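Local structure of Lmo2125 protein (Listeria monocytogenes serovar 1/2a, 5TU0) at residues K25-F30 / V38-K43; L11-D16 / K274-S279; K127-F132 / E136-D141. The protein binds maltose and, as a lipoprotein of the bacterial solute-binding family, probably hands it to a membrane transporter for uptake. The protein carries 2 engineered substitutions. One frame throughout, in Å; residues are numbered along the deposited sequence.

Contact 1: K25-F30 / V38-K43; sequences KIKGDF and VKVVEK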
loop_
_atom_site.group_PDB
_atom_site.type_symbol
_atom_site.label_atom_id
_atom_site.label_comp_id
_atom_site.label_asym_id
_atom_site.label_seq_id
_atom_site.Cartn_x
_atom_site.Cartn_y
_atom_site.Cartn_z
ATOM N N LYS A 25 24.745 -2.453 7.746
ATOM C CA LYS A 25 24.970 -3.809 8.213
ATOM C C LYS A 25 25.288 -4.773 7.061
ATOM O O LYS A 25 26.236 -5.540 7.149
ATOM C CB LYS A 25 23.762 -4.350 8.979
ATOM C CG LYS A 25 24.009 -5.704 9.636
ATOM C CD LYS A 25 22.848 -6.127 10.529
ATOM C CE LYS A 25 23.262 -7.095 11.627
ATOM N NZ LYS A 25 24.005 -6.402 12.709
ATOM N N ILE A 26 24.511 -4.725 5.981
ATOM C CA ILE A 26 24.703 -5.692 4.894
ATOM C C ILE A 26 25.713 -5.330 3.810
ATOM O O ILE A 26 26.121 -6.211 3.060
ATOM C CB ILE A 26 23.369 -6.030 4.186
ATOM C CG1 ILE A 26 22.849 -4.845 3.351
ATOM C CG2 ILE A 26 22.346 -6.485 5.219
ATOM C CD1 ILE A 26 21.661 -5.175 2.454
ATOM N N LYS A 27 26.143 -4.072 3.712
ATOM C CA LYS A 27 27.010 -3.699 2.581
ATOM C C LYS A 27 28.372 -4.410 2.562
ATOM O O LYS A 27 28.919 -4.673 1.495
ATOM C CB LYS A 27 27.228 -2.194 2.517
ATOM C CG LYS A 27 28.133 -1.638 3.595
ATOM C CD LYS A 27 28.225 -0.139 3.471
ATOM C CE LYS A 27 29.299 0.408 4.386
ATOM N NZ LYS A 27 29.231 1.891 4.431
ATOM N N GLY A 28 28.902 -4.721 3.738
ATOM C CA GLY A 28 30.226 -5.337 3.846
ATOM C C GLY A 28 30.446 -6.580 3.002
ATOM O O GLY A 28 31.442 -6.678 2.277
ATOM N N ASP A 29 29.528 -7.533 3.095
ATOM C CA ASP A 29 29.670 -8.794 2.353
ATOM C C ASP A 29 29.561 -8.580 0.831
ATOM O O ASP A 29 30.226 -9.277 0.050
ATOM C CB ASP A 29 28.693 -9.838 2.875
ATOM C CG ASP A 29 29.010 -10.267 4.294
ATOM O OD1 ASP A 29 30.200 -10.353 4.647
ATOM O OD2 ASP A 29 28.072 -10.535 5.058
ATOM N N PHE A 30 28.770 -7.582 0.437
ATOM C CA PHE A 30 28.655 -7.215 -0.974
ATOM C C PHE A 30 29.970 -6.598 -1.462
ATOM O O PHE A 30 30.455 -6.931 -2.550
ATOM C CB PHE A 30 27.513 -6.237 -1.183
ATOM C CG PHE A 30 27.349 -5.805 -2.600
ATOM C CD1 PHE A 30 26.613 -6.585 -3.487
ATOM C CD2 PHE A 30 27.921 -4.625 -3.055
ATOM C CE1 PHE A 30 26.444 -6.196 -4.814
ATOM C CE2 PHE A 30 27.770 -4.232 -4.381
ATOM C CZ PHE A 30 27.024 -5.011 -5.259
ATOM N N VAL A 38 30.941 0.596 -1.312
ATOM C CA VAL A 38 29.578 1.094 -1.311
ATOM C C VAL A 38 29.542 2.347 -0.437
ATOM O O VAL A 38 29.989 2.313 0.702
ATOM C CB VAL A 38 28.582 0.051 -0.755
ATOM C CG1 VAL A 38 27.183 0.641 -0.612
ATOM C CG2 VAL A 38 28.558 -1.186 -1.643
ATOM N N LYS A 39 29.041 3.442 -1.006
ATOM C CA LYS A 39 28.860 4.705 -0.304
ATOM C C LYS A 39 27.381 4.786 0.034
ATOM O O LYS A 39 26.534 4.728 -0.864
ATOM C CB LYS A 39 29.273 5.865 -1.207
ATOM C CG LYS A 39 29.034 7.251 -0.637
ATOM C CD LYS A 39 29.416 8.312 -1.656
ATOM C CE LYS A 39 29.118 9.715 -1.158
ATOM N NZ LYS A 39 29.628 10.744 -2.109
ATOM N N VAL A 40 27.066 4.902 1.320
ATOM C CA VAL A 40 25.681 4.979 1.765
ATOM C C VAL A 40 25.306 6.425 2.083
ATOM O O VAL A 40 25.958 7.076 2.889
ATOM C CB VAL A 40 25.443 4.108 3.014
ATOM C CG1 VAL A 40 23.975 4.153 3.429
ATOM C CG2 VAL A 40 25.856 2.666 2.739
ATOM N N VAL A 41 24.262 6.923 1.435
ATOM C CA VAL A 41 23.775 8.280 1.696
ATOM C C VAL A 41 22.345 8.188 2.211
ATOM O O VAL A 41 21.569 7.325 1.781
ATOM C CB VAL A 41 23.864 9.200 0.456
ATOM C CG1 VAL A 41 25.303 9.322 -0.006
ATOM C CG2 VAL A 41 23.009 8.700 -0.684
ATOM N N GLU A 42 22.010 9.054 3.155
ATOM C CA GLU A 42 20.675 9.091 3.715
ATOM C C GLU A 42 19.922 10.268 3.125
ATOM O O GLU A 42 20.420 11.400 3.117
ATOM C CB GLU A 42 20.715 9.182 5.245
ATOM C CG GLU A 42 19.334 9.079 5.911
ATOM C CD GLU A 42 18.446 10.309 5.720
ATOM O OE1 GLU A 42 19.001 11.428 5.720
ATOM O OE2 GLU A 42 17.188 10.176 5.598
ATOM N N LYS A 43 18.716 10.002 2.633
ATOM C CA LYS A 43 17.874 11.051 2.083
ATOM C C LYS A 43 16.444 10.546 1.957
ATOM O O LYS A 43 16.214 9.390 1.612
ATOM C CB LYS A 43 18.408 11.507 0.719
ATOM C CG LYS A 43 17.684 12.690 0.098
ATOM C CD LYS A 43 18.497 13.219 -1.076
ATOM C CE LYS A 43 17.751 14.241 -1.903
ATOM N NZ LYS A 43 17.449 15.476 -1.140
#
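Lys27 NZ stops 3.8 Å from the carbonyl oxygen of Val38, too far for a hydrogen bond; the ammonium is instead hydrogen-bonded to Asn24 OD1 of the same helix, about one turn earlier. What Lys27 gives the strand is therefore its aliphatic shaft. A chi1 of 72° folds CG between the backbone N and the carbonyl carbon, and from there the extended chain runs over the strand, with CD 3.7 Å from Val40 CG2. Its root also takes part, CB lying 4.2 Å from Val38 CB. Phe30 meets Val38 alone: ring atom CD2 comes to 3.8 Å from Val38 CG2, the two side chains crossing at about a right angle and the methyl approaching the ring obliquely. Beyond Val38, the same ring packs edge-to-face on Trp291 and against Tyr294, which ties helix 17-34 to helix 285-295. The axes of residues 25-30 and 38-42 come within 9.6 Å and run nearly antiparallel (162°), as expected for a beta-alpha-beta crossover, in which helix 17-34 runs back so that strand 37-42 can lie parallel to strand 10-15. No hydrogen bond joins the two segments. Their cohesion is apolar, graded from the buried Phe30-Val38 pair to the partly exposed Lys27 shaft, whose methylenes cover Val38 and Val40 while the charged end keeps its polar partner within the helix.

Contact 2: L11-D16 / K274-S279; sequences LTVSVD and KGWVVS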
loop_
_atom_site.group_PDB
_atom_site.type_symbol
_atom_site.label_atom_id
_atom_site.label_comp_id
_atom_site.label_asym_id
_atom_site.label_seq_id
_atom_site.Cartn_x
_atom_site.Cartn_y
_atom_site.Cartn_z
ATOM N N LEU A 11 29.876 2.288 -5.679
ATOM C CA LEU A 11 28.423 2.299 -5.875
ATOM C C LEU A 11 27.763 3.177 -4.805
ATOM O O LEU A 11 28.015 3.002 -3.616
ATOM C CB LEU A 11 27.878 0.879 -5.736
ATOM C CG LEU A 11 26.376 0.703 -5.999
ATOM C CD1 LEU A 11 26.104 0.721 -7.495
ATOM C CD2 LEU A 11 25.857 -0.581 -5.378
ATOM N N THR A 12 26.917 4.121 -5.221
ATOM C CA THR A 12 26.235 4.985 -4.259
ATOM C C THR A 12 24.795 4.521 -4.032
ATOM O O THR A 12 23.974 4.472 -4.974
ATOM C CB THR A 12 26.297 6.463 -4.673
ATOM O OG1 THR A 12 27.669 6.863 -4.752
ATOM C CG2 THR A 12 25.598 7.335 -3.655
ATOM N N VAL A 13 24.493 4.210 -2.769
ATOM C CA VAL A 13 23.192 3.671 -2.375
ATOM C C VAL A 13 22.523 4.718 -1.523
ATOM O O VAL A 13 23.075 5.103 -0.500
ATOM C CB VAL A 13 23.370 2.368 -1.560
ATOM C CG1 VAL A 13 22.030 1.835 -1.034
ATOM C CG2 VAL A 13 24.093 1.327 -2.395
ATOM N N SER A 14 21.367 5.216 -1.975
ATOM C CA SER A 14 20.620 6.226 -1.239
ATOM C C SER A 14 19.354 5.644 -0.639
ATOM O O SER A 14 18.518 5.069 -1.347
ATOM C CB SER A 14 20.263 7.418 -2.130
ATOM O OG SER A 14 19.678 8.470 -1.365
ATOM N N VAL A 15 19.185 5.824 0.668
ATOM C CA VAL A 15 18.005 5.322 1.338
ATOM C C VAL A 15 17.512 6.276 2.398
ATOM O O VAL A 15 18.238 7.139 2.871
ATOM C CB VAL A 15 18.234 3.925 1.994
ATOM C CG1 VAL A 15 18.411 2.846 0.942
ATOM C CG2 VAL A 15 19.409 3.929 2.987
ATOM N N ASP A 16 16.248 6.103 2.746
ATOM C CA ASP A 16 15.621 6.836 3.808
ATOM C C ASP A 16 16.317 6.489 5.122
ATOM O O ASP A 16 16.910 5.419 5.255
ATOM C CB ASP A 16 14.156 6.436 3.874
ATOM C CG ASP A 16 13.383 7.270 4.818
ATOM O OD1 ASP A 16 13.529 7.064 6.055
ATOM O OD2 ASP A 16 12.605 8.105 4.315
ATOM N N LYS A 274 7.550 -1.600 -1.646
ATOM C CA LYS A 274 8.687 -0.893 -2.190
ATOM C C LYS A 274 9.640 -1.841 -2.924
ATOM O O LYS A 274 9.753 -3.039 -2.597
ATOM C CB LYS A 274 9.465 -0.210 -1.058
ATOM C CG LYS A 274 8.683 0.789 -0.212
ATOM C CD LYS A 274 9.631 1.473 0.776
ATOM C CE LYS A 274 8.943 2.383 1.795
ATOM N NZ LYS A 274 8.355 1.572 2.881
ATOM N N GLY A 275 10.325 -1.282 -3.907
ATOM C CA GLY A 275 11.319 -2.003 -4.676
ATOM C C GLY A 275 12.613 -1.198 -4.733
ATOM O O GLY A 275 12.639 0.012 -4.450
ATOM N N TRP A 276 13.694 -1.882 -5.076
ATOM C CA TRP A 276 14.962 -1.244 -5.304
ATOM C C TRP A 276 15.012 -0.895 -6.798
ATOM O O TRP A 276 14.589 -1.692 -7.648
ATOM C CB TRP A 276 16.116 -2.180 -4.931
ATOM C CG TRP A 276 16.366 -2.265 -3.482
ATOM C CD1 TRP A 276 15.857 -3.166 -2.604
ATOM C CD2 TRP A 276 17.222 -1.401 -2.727
ATOM N NE1 TRP A 276 16.362 -2.928 -1.335
ATOM C CE2 TRP A 276 17.184 -1.834 -1.387
ATOM C CE3 TRP A 276 18.007 -0.299 -3.058
ATOM C CZ2 TRP A 276 17.924 -1.212 -0.378
ATOM C CZ3 TRP A 276 18.741 0.329 -2.055
ATOM C CH2 TRP A 276 18.687 -0.133 -0.732
ATOM N N VAL A 277 15.504 0.301 -7.109
ATOM C CA VAL A 277 15.585 0.771 -8.483
ATOM C C VAL A 277 16.976 1.285 -8.789
ATOM O O VAL A 277 17.726 1.617 -7.867
ATOM C CB VAL A 277 14.535 1.860 -8.765
ATOM C CG1 VAL A 277 13.139 1.320 -8.455
ATOM C CG2 VAL A 277 14.787 3.140 -7.963
ATOM N N VAL A 278 17.314 1.329 -10.082
ATOM C CA VAL A 278 18.633 1.780 -10.565
ATOM C C VAL A 278 18.466 3.029 -11.408
ATOM O O VAL A 278 17.636 3.068 -12.315
ATOM C CB VAL A 278 19.311 0.701 -11.427
ATOM C CG1 VAL A 278 20.644 1.196 -11.989
ATOM C CG2 VAL A 278 19.492 -0.574 -10.628
ATOM N N SER A 279 19.248 4.058 -11.103
ATOM C CA SER A 279 19.238 5.284 -11.885
ATOM C C SER A 279 19.616 4.991 -13.341
ATOM O O SER A 279 20.598 4.299 -13.598
ATOM C CB SER A 279 20.244 6.272 -11.297
ATOM O OG SER A 279 20.424 7.393 -12.135
#
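Trp276 reaches strand 10-15 because a chi1 of -78° sets CG anti to the carbonyl carbon and a chi2 of 93° turns the indole crosswise, so that the far end of its six-membered ring carries the contact. Two valines receive it, each through CG1 but by different torsions: in Val13 this methyl is anti to the backbone N, in Val15 it is anti to the carbonyl carbon. The Val15 side is the tighter, with CG1 3.4 Å from Trp276 CH2, a close approach for two carbons. Val13 CG1 sits 3.8 Å from Trp276 CZ3 and nearly as close to CH2, so the CZ3-CH2 bond is shared between the two methyls. Both come at the ring obliquely; the Val13 side chain lies at about a right angle to that of the tryptophan.

The backbones themselves do not meet. Val15 and Trp276 have their CA atoms 9.8 Å apart, a spacing that leaves room for another strand, and strand 64-68 supplies it: it pairs antiparallel with strand 272-278, and Thr12 has a backbone hydrogen bond to Val64. Its Val64 touches Val13, and its Met66 touches Trp276. On the indole, Trp291 of helix 285-295 makes an edge-to-face stack and Val295 adds a further apolar contact.

All three residues that touch are buried, and the contact contains no hydrogen bond or charge. A long, flat side chain here spans the width of an intervening strand. The direct contact between the N-terminal strand and one some 260 residues later thus rests on shape and dispersion, while their backbones are linked through strand 64-68.

Contact 3: K127-F132 / E136-D141; sequences KAPATF and ETLSKD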
loop_
_atom_site.group_PDB
_atom_site.type_symbol
_atom_site.label_atom_id
_atom_site.label_comp_id
_atom_site.label_asym_id
_atom_site.label_seq_id
_atom_site.Cartn_x
_atom_site.Cartn_y
_atom_site.Cartn_z
ATOM N N LYS A 127 -11.355 -11.719 20.741
ATOM C CA LYS A 127 -10.619 -12.154 19.554
ATOM C C LYS A 127 -10.896 -11.246 18.366
ATOM O O LYS A 127 -11.840 -10.458 18.383
ATOM C CB LYS A 127 -11.000 -13.576 19.189
ATOM C CG LYS A 127 -12.475 -13.788 18.898
ATOM C CD LYS A 127 -12.688 -15.258 18.605
ATOM C CE LYS A 127 -14.148 -15.613 18.431
ATOM N NZ LYS A 127 -14.301 -17.088 18.239
ATOM N N ALA A 128 -10.073 -11.372 17.322
ATOM C CA ALA A 128 -10.265 -10.582 16.127
ATOM C C ALA A 128 -11.601 -10.941 15.473
ATOM O O ALA A 128 -11.926 -12.122 15.364
ATOM C CB ALA A 128 -9.128 -10.832 15.143
ATOM N N PRO A 129 -12.407 -9.940 15.083
ATOM C CA PRO A 129 -13.630 -10.282 14.342
ATOM C C PRO A 129 -13.241 -10.987 13.032
ATOM O O PRO A 129 -12.247 -10.598 12.394
ATOM C CB PRO A 129 -14.260 -8.921 14.046
ATOM C CG PRO A 129 -13.721 -8.020 15.105
ATOM C CD PRO A 129 -12.322 -8.492 15.356
ATOM N N ALA A 130 -13.998 -12.018 12.662
ATOM C CA ALA A 130 -13.694 -12.815 11.477
ATOM C C ALA A 130 -14.406 -12.387 10.189
ATOM O O ALA A 130 -13.909 -12.640 9.076
ATOM C CB ALA A 130 -14.006 -14.266 11.778
ATOM N N THR A 131 -15.572 -11.777 10.331
ATOM C CA THR A 131 -16.376 -11.372 9.199
ATOM C C THR A 131 -16.946 -9.977 9.395
ATOM O O THR A 131 -16.991 -9.460 10.522
ATOM C CB THR A 131 -17.589 -12.328 9.025
ATOM O OG1 THR A 131 -18.487 -12.203 10.152
ATOM C CG2 THR A 131 -17.155 -13.755 8.907
ATOM N N PHE A 132 -17.422 -9.380 8.304
ATOM C CA PHE A 132 -18.153 -8.126 8.421
ATOM C C PHE A 132 -19.470 -8.292 9.194
ATOM O O PHE A 132 -19.960 -7.314 9.779
ATOM C CB PHE A 132 -18.309 -7.401 7.072
ATOM C CG PHE A 132 -17.163 -6.469 6.777
ATOM C CD1 PHE A 132 -15.957 -6.951 6.331
ATOM C CD2 PHE A 132 -17.289 -5.104 6.998
ATOM C CE1 PHE A 132 -14.888 -6.098 6.094
ATOM C CE2 PHE A 132 -16.234 -4.244 6.749
ATOM C CZ PHE A 132 -15.026 -4.747 6.299
ATOM N N GLU A 136 -20.674 -5.918 12.132
ATOM C CA GLU A 136 -22.007 -5.311 12.208
ATOM C C GLU A 136 -22.594 -5.505 13.624
ATOM O O GLU A 136 -23.204 -4.580 14.190
ATOM C CB GLU A 136 -22.946 -5.885 11.131
ATOM C CG GLU A 136 -22.567 -5.463 9.707
ATOM C CD GLU A 136 -23.367 -6.159 8.623
ATOM O OE1 GLU A 136 -24.378 -6.818 8.942
ATOM O OE2 GLU A 136 -22.965 -6.073 7.437
ATOM N N THR A 137 -22.404 -6.689 14.198
ATOM C CA THR A 137 -22.925 -6.957 15.548
ATOM C C THR A 137 -22.138 -6.159 16.592
ATOM O O THR A 137 -22.709 -5.667 17.572
ATOM C CB THR A 137 -22.906 -8.454 15.886
ATOM O OG1 THR A 137 -21.557 -8.938 15.918
ATOM C CG2 THR A 137 -23.708 -9.221 14.858
ATOM N N LEU A 138 -20.835 -6.023 16.370
ATOM C CA LEU A 138 -19.982 -5.234 17.244
ATOM C C LEU A 138 -20.456 -3.775 17.246
ATOM O O LEU A 138 -20.468 -3.116 18.301
ATOM C CB LEU A 138 -18.550 -5.347 16.732
ATOM C CG LEU A 138 -17.395 -4.677 17.448
ATOM C CD1 LEU A 138 -17.295 -5.158 18.887
ATOM C CD2 LEU A 138 -16.127 -5.000 16.669
ATOM N N SER A 139 -20.924 -3.294 16.090
ATOM C CA SER A 139 -21.409 -1.905 15.974
ATOM C C SER A 139 -22.731 -1.654 16.692
ATOM O O SER A 139 -23.210 -0.522 16.665
ATOM C CB SER A 139 -21.617 -1.470 14.513
ATOM O OG SER A 139 -22.856 -1.966 13.991
ATOM N N LYS A 140 -23.329 -2.710 17.251
ATOM C CA LYS A 140 -24.578 -2.618 18.025
ATOM C C LYS A 140 -24.304 -2.865 19.497
ATOM O O LYS A 140 -25.227 -2.910 20.285
ATOM C CB LYS A 140 -25.617 -3.628 17.528
ATOM C CG LYS A 140 -26.072 -3.394 16.095
ATOM C CD LYS A 140 -26.930 -4.551 15.609
ATOM C CE LYS A 140 -27.248 -4.437 14.126
ATOM N NZ LYS A 140 -27.876 -5.682 13.596
ATOM N N ASP A 141 -23.035 -3.052 19.861
ATOM C CA ASP A 141 -22.662 -3.248 21.253
ATOM C C ASP A 141 -22.579 -1.841 21.830
ATOM O O ASP A 141 -21.719 -1.050 21.441
ATOM C CB ASP A 141 -21.319 -3.988 21.341
ATOM C CG ASP A 141 -20.896 -4.290 22.763
ATOM O OD1 ASP A 141 -21.328 -3.599 23.712
ATOM O OD2 ASP A 141 -20.080 -5.223 22.932
#
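Glu136 N donates to Phe132 O at 2.8 Å, with an angle of 151° at the hydrogen and the nitrogen tilted 26° from the carbonyl plane, the i to i+4 bond that opens helix 132-138. The glutamate side chain then doubles back past the oxygen that its own backbone N grips: with CG beside the backbone N (chi1 -69°), CG lies 3.2 Å from Phe132 O. From there the extended chain runs alongside that carbonyl, with the carboxylate still near it, to three partners outside the two segments. OE2 is hydrogen-bonded to Tyr201 OH and Asn262 ND2, and OE1 forms a salt bridge with Lys133 NZ. The ring of Phe132 packs on Tyr201 and Asn262 as well, so both ends of this helical turn lean on the same neighbours.

Earlier in the chain, the loop leading into the helix makes a looser apolar touch. Pro129 CG stands 4.2 Å from Leu138 CD2, the two side chains meeting at a slant, while Leu118 lies against the proline and Phe144 against the leucine. At the start of the helix, Thr131 is the N-cap, its OG1 taking the backbone N of Asp134. At the other end Ser139 OG donates to Glu136 O at 2.6 Å, joined there by a weak bond from Ser139 N, and a type I turn from Leu138 to Asp141 leads the chain out of the helix.

This short helix thus has side-chain hydrogen bonds at both ends. Between them the Glu136 carboxylate, with a lysine and two neutral partners around it, is probably stabilised as the anion, and it links the helix to helix 193-208 through Tyr201.

Overall arrangement
Contacts 1 and 2 belong to one body of structure: their centres are 10 Å apart, strands 10-15 and 37-42 are parallel neighbours in a sheet, and Lys39 N probably bonds Leu11 O between them. Contact 2 is fully buried and purely apolar, whereas contact 1 grades from a buried phenylalanine to a partly exposed lysine shaft; helix 285-295 packs on both. Contact 3 stands across the chain's centre, about 46 Å from contact 1 and 42 Å from contact 2 between centres, consistent with the two lobes of a solute-binding protein. Partly buried and local in sequence, it combines a backbone hydrogen bond and an apolar touch with a carboxylate held by outside partners, where the others rely on hydrocarbon packing.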